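Local coordinates for cellulose-binding protein (Saccharophagus degradans, PDB 2YHG), which is probably a hydrolase-like part of a cellulose-binding protein, related to nucleoside hydrolases and associated with carbohydrate metabolism, at residues 81-86 and 104-109; 33-36 and 42-45; 35-40 and 76-81; 46-51 and 232-237. One frame throughout, in Å; residues are numbered along the deposited sequence. Where two conformers were deposited one is given.

Interaction 1 (81-86 and 104-109)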
loop_
_atom_site.group_PDB
_atom_site.type_symbol
_atom_site.label_atom_id
_atom_site.label_comp_id
_atom_site.label_asym_id
_atom_site.label_seq_id
_atom_site.Cartn_x
_atom_site.Cartn_y
_atom_site.Cartn_z
ATOM N N ARG A 81 -15.068 16.061 5.838
ATOM C CA ARG A 81 -14.231 17.196 6.187
ATOM C C ARG A 81 -12.890 17.139 5.458
ATOM O O ARG A 81 -12.391 18.136 4.924
ATOM C CB ARG A 81 -14.045 17.204 7.712
ATOM C CG ARG A 81 -13.203 18.320 8.275
ATOM C CD ARG A 81 -13.514 18.543 9.751
ATOM N NE ARG A 81 -12.544 19.430 10.353
ATOM C CZ ARG A 81 -11.335 19.050 10.716
ATOM N NH1 ARG A 81 -10.973 17.775 10.613
ATOM N NH2 ARG A 81 -10.492 19.956 11.192
ATOM N N ILE A 82 -12.289 15.961 5.408
ATOM C CA ILE A 82 -11.021 15.781 4.745
ATOM C C ILE A 82 -11.186 15.959 3.222
ATOM O O ILE A 82 -10.329 16.591 2.601
ATOM C CB ILE A 82 -10.388 14.437 5.130
ATOM C CG1 ILE A 82 -9.948 14.455 6.599
ATOM C CG2 ILE A 82 -9.230 14.102 4.205
ATOM C CD1 ILE A 82 -9.673 13.125 7.206
ATOM N N LEU A 83 -12.253 15.444 2.638
ATOM C CA LEU A 83 -12.502 15.632 1.213
ATOM C C LEU A 83 -12.810 17.077 0.855
ATOM O O LEU A 83 -12.446 17.520 -0.233
ATOM C CB LEU A 83 -13.591 14.696 0.721
ATOM C CG LEU A 83 -13.235 13.208 0.672
ATOM C CD1 LEU A 83 -14.398 12.422 0.084
ATOM C CD2 LEU A 83 -11.973 12.961 -0.121
ATOM N N ASN A 84 -13.384 17.848 1.779
ATOM C CA ASN A 84 -13.561 19.284 1.520
ATOM C C ASN A 84 -12.203 19.954 1.417
ATOM O O ASN A 84 -11.968 20.778 0.532
ATOM C CB ASN A 84 -14.408 19.900 2.631
ATOM C CG ASN A 84 -14.674 21.343 2.421
ATOM O OD1 ASN A 84 -15.217 21.750 1.395
ATOM N ND2 ASN A 84 -14.230 22.153 3.363
ATOM N N ALA A 85 -11.270 19.596 2.295
ATOM C CA ALA A 85 -9.895 20.092 2.204
ATOM C C ALA A 85 -9.230 19.646 0.908
ATOM O O ALA A 85 -8.539 20.432 0.243
ATOM C CB ALA A 85 -9.067 19.647 3.409
ATOM N N TYR A 86 -9.441 18.389 0.519
ATOM C CA TYR A 86 -8.891 17.914 -0.744
ATOM C C TYR A 86 -9.384 18.759 -1.917
ATOM O O TYR A 86 -8.592 19.103 -2.803
ATOM C CB TYR A 86 -9.223 16.447 -0.975
ATOM C CG TYR A 86 -8.704 15.914 -2.291
ATOM C CD1 TYR A 86 -7.401 15.483 -2.418
ATOM C CD2 TYR A 86 -9.536 15.818 -3.402
ATOM C CE1 TYR A 86 -6.932 14.946 -3.620
ATOM C CE2 TYR A 86 -9.068 15.318 -4.626
ATOM C CZ TYR A 86 -7.773 14.859 -4.707
ATOM O OH TYR A 86 -7.308 14.280 -5.854
ATOM N N ALA A 104 -15.211 15.341 -7.138
ATOM C CA ALA A 104 -16.511 14.754 -7.336
ATOM C C ALA A 104 -16.442 13.219 -7.308
ATOM O O ALA A 104 -17.341 12.561 -6.788
ATOM C CB ALA A 104 -17.155 15.246 -8.654
ATOM N N TYR A 105 -15.429 12.657 -7.954
ATOM C CA TYR A 105 -15.274 11.215 -7.929
ATOM C C TYR A 105 -15.075 10.700 -6.496
ATOM O O TYR A 105 -15.706 9.731 -6.079
ATOM C CB TYR A 105 -14.137 10.773 -8.827
ATOM C CG TYR A 105 -13.844 9.305 -8.671
ATOM C CD1 TYR A 105 -14.725 8.347 -9.121
ATOM C CD2 TYR A 105 -12.736 8.894 -7.947
ATOM C CE1 TYR A 105 -14.474 6.998 -8.890
ATOM C CE2 TYR A 105 -12.466 7.551 -7.725
ATOM C CZ TYR A 105 -13.344 6.617 -8.170
ATOM O OH TYR A 105 -13.064 5.284 -7.981
ATOM N N LEU A 106 -14.220 11.364 -5.735
ATOM C CA LEU A 106 -13.982 10.928 -4.361
ATOM C C LEU A 106 -15.235 11.029 -3.523
ATOM O O LEU A 106 -15.522 10.133 -2.737
ATOM C CB LEU A 106 -12.865 11.716 -3.708
ATOM C CG LEU A 106 -11.485 11.473 -4.291
ATOM C CD1 LEU A 106 -10.453 12.267 -3.508
ATOM C CD2 LEU A 106 -11.090 10.007 -4.349
ATOM N N ASP A 107 -16.024 12.078 -3.728
ATOM C CA ASP A 107 -17.281 12.185 -3.024
ATOM C C ASP A 107 -18.159 10.961 -3.321
ATOM O O ASP A 107 -18.860 10.458 -2.433
ATOM C CB ASP A 107 -18.039 13.441 -3.453
ATOM C CG ASP A 107 -17.369 14.744 -3.035
ATOM O OD1 ASP A 107 -16.522 14.745 -2.122
ATOM O OD2 ASP A 107 -17.665 15.780 -3.700
ATOM N N SER A 108 -18.150 10.491 -4.574
ATOM C CA SER A 108 -19.004 9.391 -4.974
ATOM C C SER A 108 -18.651 8.041 -4.348
ATOM O O SER A 108 -19.473 7.158 -4.324
ATOM C CB SER A 108 -19.031 9.260 -6.500
ATOM O OG SER A 108 -17.913 8.593 -7.024
ATOM N N ILE A 109 -17.417 7.909 -3.875
ATOM C CA ILE A 109 -16.918 6.666 -3.279
ATOM C C ILE A 109 -16.692 6.794 -1.759
ATOM O O ILE A 109 -16.154 5.878 -1.140
ATOM C CB ILE A 109 -15.661 6.144 -3.994
ATOM C CG1 ILE A 109 -14.500 7.131 -3.903
ATOM C CG2 ILE A 109 -15.992 5.804 -5.434
ATOM C CD1 ILE A 109 -13.124 6.527 -4.181
#
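Tyr105 O, the carbonyl just ahead of the Leu106 that packs on Leu83 and Tyr86, is gripped three times. Ser108 OG gives it a 2.7 Å bond in the carbonyl plane, on a lone pair, and Ser108 N and Ile109 N add weak bonds, so the serine hydroxyl adds a side-chain bond to the backbone bonds of this turn. The contact that this turn presents is apolar. Leu106 CD1 sits over one face of the Tyr86 ring, 3.5 Å above its plane and displaced toward the rim. Measured to the ring centroid, the same methyl lies 24° off the ring normal, which fits a CH-pi contact. The ring is carried there because Tyr86 CG stands anti to the backbone N (chi1 179°), and its OH is hydrogen-bonded to Pro101 O. The same methyl, Leu106 CD1, also meets Leu83 CD2 at 3.8 Å, the two leucines meeting at a slant, while Leu83 CD2 also approaches Leu106 CB at 3.9 Å. On the exposed side, Asp107 runs past Leu83 in the opposite direction, its OD1 3.8 Å from Leu83 CD1, a van der Waals contact. The segment axes come within 10.3 Å and run at 168°, a nearly antiparallel pairing of helices 77-93 and 103-108. Both helices lie in the connection from strand 58-64 to its parallel neighbour 110-112; Leu106 also touches Leu59 of strand 58-64 and Leu51 of helix 42-52, and Ile82 packs on the latter helix too.

Interaction 2 (33-36 and 42-45). With CA (calcium ion), chain B.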
loop_
_atom_site.group_PDB
_atom_site.type_symbol
_atom_site.label_atom_id
_atom_site.label_comp_id
_atom_site.label_asym_id
_atom_site.label_seq_id
_atom_site.Cartn_x
_atom_site.Cartn_y
_atom_site.Cartn_z
ATOM N N HIS A 33 -10.302 1.369 0.792
ATOM C CA HIS A 33 -10.007 1.436 2.216
ATOM C C HIS A 33 -11.277 1.397 3.017
ATOM O O HIS A 33 -12.251 2.082 2.713
ATOM C CB HIS A 33 -9.239 2.686 2.561
ATOM C CG HIS A 33 -7.932 2.754 1.888
ATOM N ND1 HIS A 33 -7.000 1.748 2.025
ATOM C CD2 HIS A 33 -7.380 3.711 1.100
ATOM C CE1 HIS A 33 -5.924 2.112 1.345
ATOM N NE2 HIS A 33 -6.129 3.284 0.759
ATOM N N THR A 34 -11.246 0.619 4.100
ATOM C CA THR A 34 -12.269 0.693 5.135
ATOM C C THR A 34 -11.610 1.182 6.409
ATOM O O THR A 34 -10.480 0.781 6.716
ATOM C CB THR A 34 -13.020 -0.649 5.331
ATOM O OG1 THR A 34 -12.281 -1.588 6.158
ATOM C CG2 THR A 34 -13.366 -1.321 4.007
ATOM N N THR A 35 -12.250 2.114 7.107
ATOM C CA THR A 35 -11.581 2.840 8.190
ATOM C C THR A 35 -12.561 3.142 9.316
ATOM O O THR A 35 -13.693 3.634 9.070
ATOM C CB THR A 35 -10.919 4.154 7.681
ATOM O OG1 THR A 35 -10.591 4.982 8.804
ATOM C CG2 THR A 35 -11.836 4.975 6.759
ATOM N N ASP A 36 -12.118 2.925 10.538
ATOM C CA ASP A 36 -12.894 3.221 11.735
ATOM C C ASP A 36 -12.653 4.627 12.234
ATOM O O ASP A 36 -12.251 4.851 13.375
ATOM C CB ASP A 36 -12.600 2.209 12.845
ATOM C CG ASP A 36 -11.110 2.207 13.261
ATOM O OD1 ASP A 36 -10.238 2.572 12.501
ATOM O OD2 ASP A 36 -10.851 1.805 14.444
ATOM N N ASP A 42 -5.094 8.858 13.969
ATOM C CA ASP A 42 -4.264 8.296 12.942
ATOM C C ASP A 42 -5.003 7.985 11.657
ATOM O O ASP A 42 -4.425 8.163 10.572
ATOM C CB ASP A 42 -3.306 7.233 13.424
ATOM C CG ASP A 42 -3.889 5.958 13.829
ATOM O OD1 ASP A 42 -5.101 5.761 13.820
ATOM O OD2 ASP A 42 -3.000 5.056 14.119
ATOM N N ASP A 43 -6.261 7.580 11.699
ATOM C CA ASP A 43 -6.972 7.309 10.448
ATOM C C ASP A 43 -7.090 8.589 9.610
ATOM O O ASP A 43 -7.071 8.529 8.380
ATOM C CB ASP A 43 -8.351 6.723 10.698
ATOM C CG ASP A 43 -8.306 5.308 11.272
ATOM O OD1 ASP A 43 -7.860 5.164 12.436
ATOM O OD2 ASP A 43 -8.606 4.328 10.567
ATOM N N GLU A 44 -7.347 9.723 10.280
ATOM C CA GLU A 44 -7.401 10.989 9.574
ATOM C C GLU A 44 -6.074 11.321 8.915
ATOM O O GLU A 44 -6.019 11.742 7.747
ATOM C CB GLU A 44 -7.831 12.080 10.531
ATOM C CG GLU A 44 -9.221 11.916 11.095
ATOM C CD GLU A 44 -9.362 12.681 12.389
ATOM O OE1 GLU A 44 -9.281 13.926 12.357
ATOM O OE2 GLU A 44 -9.493 12.042 13.448
ATOM N N GLN A 45 -4.997 11.175 9.674
ATOM C CA GLN A 45 -3.668 11.378 9.162
ATOM C C GLN A 45 -3.425 10.533 7.911
ATOM O O GLN A 45 -2.901 11.013 6.902
ATOM C CB GLN A 45 -2.642 10.982 10.214
ATOM C CG GLN A 45 -2.654 11.787 11.514
ATOM C CD GLN A 45 -1.650 11.248 12.511
ATOM O OE1 GLN A 45 -1.340 10.048 12.526
ATOM N NE2 GLN A 45 -1.071 12.135 13.344
HETATM CA CA CA B . -7.651 2.761 12.398
HETATM O O HOH W 1 -8.287 1.737 14.572
HETATM O O HOH W 2 -6.065 3.387 14.327
#
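Thr35 holds OG1 anti to its own N (chi1 165°), while Asp43 CG lies anti to the carbonyl carbon (chi1 -69°), and these two rotations bring hydroxyl and carboxylate together. Thr35 OG1 donates to Asp43 OD2 over 2.7 Å, on the anti side of that oxygen and tilted out of the carboxylate plane. The same carboxylate grips the calcium ion with both oxygens, Asp43 OD1 at 2.4 Å and OD2 at 2.6 Å, so a second-shell threonine helps set the rotation of a bidentate ligand. Asp36 binds through one oxygen, its OD1 2.6 Å from the calcium ion, with its carboxylate plane turned 74° from that of Asp43. The site lies where strand 30-35 ends and helix 42-52 begins, within the first beta-alpha-beta unit of the parallel sheet, and the aspartate-rich loop there recalls the N-terminal calcium-binding motif of nucleoside hydrolases. Asp36 OD1 and Asp43 OD2 stand 3.1 Å apart, a closeness of two acceptors explained by the shared cation. Two waters also bind the metal: one donates to Asp36 OD2 and the other gives a 2.6 Å bond to Asp42 OD1, which reaches the calcium ion through that water. Trp151 O and Asp244 OD2 complete the seven coordinating oxygens.

Interaction 3 (35-40 and 76-81). With CA (calcium ion), chain B.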
loop_
_atom_site.group_PDB
_atom_site.type_symbol
_atom_site.label_atom_id
_atom_site.label_comp_id
_atom_site.label_asym_id
_atom_site.label_seq_id
_atom_site.Cartn_x
_atom_site.Cartn_y
_atom_site.Cartn_z
ATOM N N THR A 35 -12.250 2.114 7.107
ATOM C CA THR A 35 -11.581 2.840 8.190
ATOM C C THR A 35 -12.561 3.142 9.316
ATOM O O THR A 35 -13.693 3.634 9.070
ATOM C CB THR A 35 -10.919 4.154 7.681
ATOM O OG1 THR A 35 -10.591 4.982 8.804
ATOM C CG2 THR A 35 -11.836 4.975 6.759
ATOM N N ASP A 36 -12.118 2.925 10.538
ATOM C CA ASP A 36 -12.894 3.221 11.735
ATOM C C ASP A 36 -12.653 4.627 12.234
ATOM O O ASP A 36 -12.251 4.851 13.375
ATOM C CB ASP A 36 -12.600 2.209 12.845
ATOM C CG ASP A 36 -11.110 2.207 13.261
ATOM O OD1 ASP A 36 -10.238 2.572 12.501
ATOM O OD2 ASP A 36 -10.851 1.805 14.444
ATOM N N MET A 37 -12.946 5.615 11.390
ATOM C CA MET A 37 -12.792 7.025 11.745
ATOM C C MET A 37 -13.427 7.314 13.085
ATOM O O MET A 37 -14.538 6.881 13.379
ATOM C CB MET A 37 -13.442 7.898 10.681
ATOM C CG MET A 37 -12.701 7.906 9.359
ATOM S SD MET A 37 -11.215 8.955 9.456
ATOM C CE MET A 37 -10.463 8.530 7.847
ATOM N N GLY A 38 -12.721 8.107 13.870
ATOM C CA GLY A 38 -13.137 8.485 15.222
ATOM C C GLY A 38 -12.455 7.696 16.316
ATOM O O GLY A 38 -12.435 8.157 17.452
ATOM N N ALA A 39 -11.944 6.508 16.032
ATOM C CA ALA A 39 -11.247 5.738 17.048
ATOM C C ALA A 39 -9.975 6.427 17.488
ATOM O O ALA A 39 -9.587 6.357 18.673
ATOM C CB ALA A 39 -10.907 4.359 16.512
ATOM N N ASP A 40 -9.250 7.015 16.539
ATOM C CA ASP A 40 -7.972 7.614 16.817
ATOM C C ASP A 40 -7.630 8.527 15.657
ATOM O O ASP A 40 -7.998 8.254 14.511
ATOM C CB ASP A 40 -6.906 6.548 16.941
ATOM C CG ASP A 40 -5.586 7.106 17.412
ATOM O OD1 ASP A 40 -5.383 7.192 18.647
ATOM O OD2 ASP A 40 -4.749 7.456 16.552
ATOM N N THR A 76 -20.348 9.807 7.721
ATOM C CA THR A 76 -19.049 9.974 7.118
ATOM C C THR A 76 -18.416 11.351 7.388
ATOM O O THR A 76 -17.600 11.829 6.606
ATOM C CB THR A 76 -19.060 9.703 5.588
ATOM O OG1 THR A 76 -19.903 10.653 4.939
ATOM C CG2 THR A 76 -19.530 8.319 5.270
ATOM N N ALA A 77 -18.782 12.025 8.491
ATOM C CA ALA A 77 -18.371 13.417 8.651
ATOM C C ALA A 77 -16.859 13.605 8.700
ATOM O O ALA A 77 -16.371 14.619 8.225
ATOM C CB ALA A 77 -19.046 14.062 9.850
ATOM N N TYR A 78 -16.091 12.679 9.287
ATOM C CA TYR A 78 -14.629 12.822 9.240
ATOM C C TYR A 78 -14.106 12.865 7.800
ATOM O O TYR A 78 -13.320 13.721 7.423
ATOM C CB TYR A 78 -13.917 11.680 9.961
ATOM C CG TYR A 78 -13.878 11.789 11.459
ATOM C CD1 TYR A 78 -12.926 12.553 12.086
ATOM C CD2 TYR A 78 -14.787 11.090 12.241
ATOM C CE1 TYR A 78 -12.893 12.626 13.515
ATOM C CE2 TYR A 78 -14.775 11.159 13.623
ATOM C CZ TYR A 78 -13.845 11.909 14.243
ATOM O OH TYR A 78 -13.841 11.952 15.626
ATOM N N VAL A 79 -14.550 11.911 7.000
ATOM C CA VAL A 79 -14.131 11.844 5.622
ATOM C C VAL A 79 -14.650 13.062 4.840
ATOM O O VAL A 79 -13.914 13.635 4.039
ATOM C CB VAL A 79 -14.516 10.526 4.963
ATOM C CG1 VAL A 79 -14.247 10.548 3.450
ATOM C CG2 VAL A 79 -13.781 9.365 5.626
ATOM N N ASP A 80 -15.884 13.482 5.108
ATOM C CA ASP A 80 -16.429 14.637 4.408
ATOM C C ASP A 80 -15.506 15.837 4.595
ATOM O O ASP A 80 -15.277 16.616 3.675
ATOM C CB ASP A 80 -17.802 15.003 4.997
ATOM C CG ASP A 80 -18.875 13.948 4.825
ATOM O OD1 ASP A 80 -18.724 12.979 4.055
ATOM O OD2 ASP A 80 -19.916 14.137 5.501
ATOM N N ARG A 81 -15.068 16.061 5.838
ATOM C CA ARG A 81 -14.231 17.196 6.187
ATOM C C ARG A 81 -12.890 17.139 5.458
ATOM O O ARG A 81 -12.391 18.136 4.924
ATOM C CB ARG A 81 -14.045 17.204 7.712
ATOM C CG ARG A 81 -13.203 18.320 8.275
ATOM C CD ARG A 81 -13.514 18.543 9.751
ATOM N NE ARG A 81 -12.544 19.430 10.353
ATOM C CZ ARG A 81 -11.335 19.050 10.716
ATOM N NH1 ARG A 81 -10.973 17.775 10.613
ATOM N NH2 ARG A 81 -10.492 19.956 11.192
HETATM CA CA CA B . -7.651 2.761 12.398
HETATM O O HOH W 1 -8.287 1.737 14.572
HETATM O O HOH W 2 -6.065 3.387 14.327
#
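Tyr78 lays one ring face over the backbone of Gly38, with Gly38 N 3.7 Å above the ring plane and displaced toward the rim. The nearest approach is Tyr78 CE2 to Gly38 CA, 3.5 Å, and the ring's CZ and OH lie almost as close to that carbon. Such intimacy is possible because the residue is a glycine at the third position of a type II turn, with phi at 100°; the turn is closed by Ala39 N bonding to Asp36 O at 3.1 Å. Met37 comes in obliquely: its CB is 3.8 Å from Tyr78 CD2, and its SD is 5.2 Å from the ring centroid, 43° off the normal, an oblique Met-aromatic contact. A bend in the methionine chain at chi2 (-77°) swings SD back against Tyr78 CB, 3.9 Å away, and sends CE on to Val79 CG2 at 4.1 Å. The loop that leads from calcium-binding Asp36 is thereby covered by the first turn of helix 77-93. Behind it, Met37 also packs on Glu44 and Leu47 of helix 42-52, and Val79 touches Ile62 and Thr64 of strand 58-64 and Asn110 of strand 110-112.

Interaction 4 (46-51 and 232-237)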
loop_
_atom_site.group_PDB
_atom_site.type_symbol
_atom_site.label_atom_id
_atom_site.label_comp_id
_atom_site.label_asym_id
_atom_site.label_seq_id
_atom_site.Cartn_x
_atom_site.Cartn_y
_atom_site.Cartn_z
ATOM N N SER A 46 -3.735 9.251 8.015
ATOM C CA SER A 46 -3.507 8.327 6.924
ATOM C C SER A 46 -4.285 8.724 5.683
ATOM O O SER A 46 -3.749 8.617 4.575
ATOM C CB SER A 46 -3.893 6.910 7.365
ATOM O OG SER A 46 -2.996 6.408 8.365
ATOM N N LEU A 47 -5.546 9.137 5.843
ATOM C CA LEU A 47 -6.313 9.519 4.674
ATOM C C LEU A 47 -5.700 10.740 3.992
ATOM O O LEU A 47 -5.668 10.791 2.762
ATOM C CB LEU A 47 -7.769 9.727 5.025
ATOM C CG LEU A 47 -8.654 10.067 3.814
ATOM C CD1 LEU A 47 -8.572 9.003 2.724
ATOM C CD2 LEU A 47 -10.103 10.300 4.265
ATOM N N VAL A 48 -5.206 11.711 4.760
ATOM C CA VAL A 48 -4.552 12.861 4.139
ATOM C C VAL A 48 -3.363 12.415 3.290
ATOM O O VAL A 48 -3.220 12.854 2.144
ATOM C CB VAL A 48 -4.145 13.890 5.210
ATOM C CG1 VAL A 48 -3.226 14.962 4.582
ATOM C CG2 VAL A 48 -5.396 14.540 5.837
ATOM N N ARG A 49 -2.511 11.552 3.835
ATOM C CA ARG A 49 -1.376 11.076 3.047
ATOM C C ARG A 49 -1.842 10.326 1.803
ATOM O O ARG A 49 -1.338 10.556 0.694
ATOM C CB ARG A 49 -0.431 10.201 3.859
ATOM C CG ARG A 49 0.819 9.853 3.058
ATOM C CD ARG A 49 1.647 8.734 3.631
ATOM N NE ARG A 49 2.101 9.016 5.004
ATOM C CZ ARG A 49 3.317 9.377 5.377
ATOM N NH1 ARG A 49 4.335 9.391 4.538
ATOM N NH2 ARG A 49 3.524 9.665 6.651
ATOM N N GLN A 50 -2.832 9.449 1.953
ATOM C CA GLN A 50 -3.320 8.709 0.793
ATOM C C GLN A 50 -3.811 9.699 -0.272
ATOM O O GLN A 50 -3.587 9.480 -1.481
ATOM C CB GLN A 50 -4.420 7.738 1.179
ATOM C CG GLN A 50 -5.176 7.085 0.031
ATOM C CD GLN A 50 -4.358 6.132 -0.825
ATOM O OE1 GLN A 50 -4.475 4.912 -0.670
ATOM N NE2 GLN A 50 -3.551 6.665 -1.727
ATOM N N LEU A 51 -4.501 10.743 0.121
ATOM C CA LEU A 51 -5.041 11.678 -0.869
ATOM C C LEU A 51 -3.962 12.403 -1.653
ATOM O O LEU A 51 -4.099 12.554 -2.862
ATOM C CB LEU A 51 -6.038 12.623 -0.230
ATOM C CG LEU A 51 -7.338 11.944 0.228
ATOM C CD1 LEU A 51 -8.140 12.966 1.023
ATOM C CD2 LEU A 51 -8.125 11.422 -0.915
ATOM N N ALA A 232 -4.299 21.342 7.562
ATOM C CA ALA A 232 -5.161 21.768 8.647
ATOM C C ALA A 232 -6.117 20.643 9.104
ATOM O O ALA A 232 -6.699 20.729 10.184
ATOM C CB ALA A 232 -5.941 23.008 8.238
ATOM N N VAL A 233 -6.327 19.620 8.279
ATOM C CA VAL A 233 -7.133 18.467 8.689
ATOM C C VAL A 233 -6.281 17.224 9.003
ATOM O O VAL A 233 -6.822 16.127 9.175
ATOM C CB VAL A 233 -8.243 18.145 7.651
ATOM C CG1 VAL A 233 -9.218 19.300 7.517
ATOM C CG2 VAL A 233 -7.662 17.758 6.317
ATOM N N TYR A 234 -4.969 17.407 9.120
ATOM C CA TYR A 234 -4.048 16.350 9.567
ATOM C C TYR A 234 -3.845 16.542 11.060
ATOM O O TYR A 234 -3.153 17.473 11.467
ATOM C CB TYR A 234 -2.732 16.456 8.804
ATOM C CG TYR A 234 -1.783 15.310 9.070
ATOM C CD1 TYR A 234 -1.063 15.233 10.231
ATOM C CD2 TYR A 234 -1.575 14.281 8.135
ATOM C CE1 TYR A 234 -0.221 14.176 10.525
ATOM C CE2 TYR A 234 -0.717 13.204 8.410
ATOM C CZ TYR A 234 -0.050 13.161 9.598
ATOM O OH TYR A 234 0.753 12.124 9.949
ATOM N N PRO A 235 -4.449 15.717 11.912
ATOM C CA PRO A 235 -4.390 15.998 13.350
ATOM C C PRO A 235 -3.072 15.527 13.959
ATOM O O PRO A 235 -2.375 14.697 13.363
ATOM C CB PRO A 235 -5.536 15.172 13.901
ATOM C CG PRO A 235 -5.605 13.980 12.956
ATOM C CD PRO A 235 -5.339 14.581 11.614
ATOM N N ASN A 236 -2.764 16.024 15.149
ATOM C CA ASN A 236 -1.648 15.509 15.908
ATOM C C ASN A 236 -1.873 14.045 16.276
ATOM O O ASN A 236 -2.994 13.564 16.444
ATOM C CB ASN A 236 -1.486 16.312 17.196
ATOM C CG ASN A 236 -0.884 17.662 16.978
ATOM O OD1 ASN A 236 -0.338 17.970 15.925
ATOM N ND2 ASN A 236 -0.908 18.468 18.019
ATOM N N ARG A 237 -0.749 13.363 16.446
ATOM C CA ARG A 237 -0.694 12.047 17.044
ATOM C C ARG A 237 -1.278 12.014 18.453
ATOM O O ARG A 237 -1.024 12.890 19.260
ATOM C CB ARG A 237 0.783 11.658 17.125
ATOM C CG ARG A 237 1.058 10.305 17.701
ATOM C CD ARG A 237 2.534 10.066 17.791
ATOM N NE ARG A 237 3.237 11.040 18.624
ATOM C CZ ARG A 237 3.169 11.066 19.947
ATOM N NH1 ARG A 237 2.648 10.036 20.625
ATOM N NH2 ARG A 237 3.715 12.068 20.611
#
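Val48 meets the Tyr234 ring at its edge. Val48 CB is 3.9 Å from Tyr234 CD2, and Val48 CG1, lying in the ring plane, is 4.0 Å from the same carbon, so the valine abuts the rim and does not stack on a face. The two side chains run at a slant to each other. This edge-on meeting follows from the valine's rotation, which sets CG1 anti to the backbone N (chi1 169°) and leaves CG2 to turn the other way, toward Val233. There CG2 of Val48 touches CG2 of Val233 at 4.0 Å, again slantwise, and lies equally far, 4.0 Å, from Val233 O. One branched side chain therefore fits against two successive residues, its CB and CG1 serving the tyrosine and its CG2 the valine. The approach of the backbones agrees: the nearest CA atoms are those of Val48 and Tyr234, 6.5 Å apart. All three residues are buried, and the side-chain contacts between the segments are apolar. The far end of the tyrosine is polar and is held elsewhere, since Tyr234 OH is hydrogen-bonded to Glu242 OE2 while the other oxygen of Glu242 forms a salt bridge with Arg49 NE. Tyr234 O is bonded to the side chain of Gln225, a ligand of a magnesium ion. The loop 232-237, running on from helix 228-232, thus passes over helix 42-52 at Val48; Val233 also touches Arg81 and Ala85 of helix 77-93, whereas Arg49 reaches Ile311 and Phe315 of helix 308-323.

Helix 42-52 lies at the middle of the set: interaction 2 uses its start, interaction 4 its next turns, and side chains of interactions 1 and 3 pack on it, as where Ile82 CG2 meets Leu51 CD1 at 3.6 Å. Interactions 2 and 4 bury all their touching residues; interaction 1 is mostly buried with an exposed Asp107, and interaction 3 opens outward at Tyr78. Chemistry follows place. At the strand end, interaction 2 is ionic around calcium, and interaction 3, sharing Thr35 and Asp36, covers the loop beyond it by aromatic and sulfur contacts. Interactions 1 and 4 are apolar, meeting where Ala85 CB approaches Val233 CG2 at 3.7 Å.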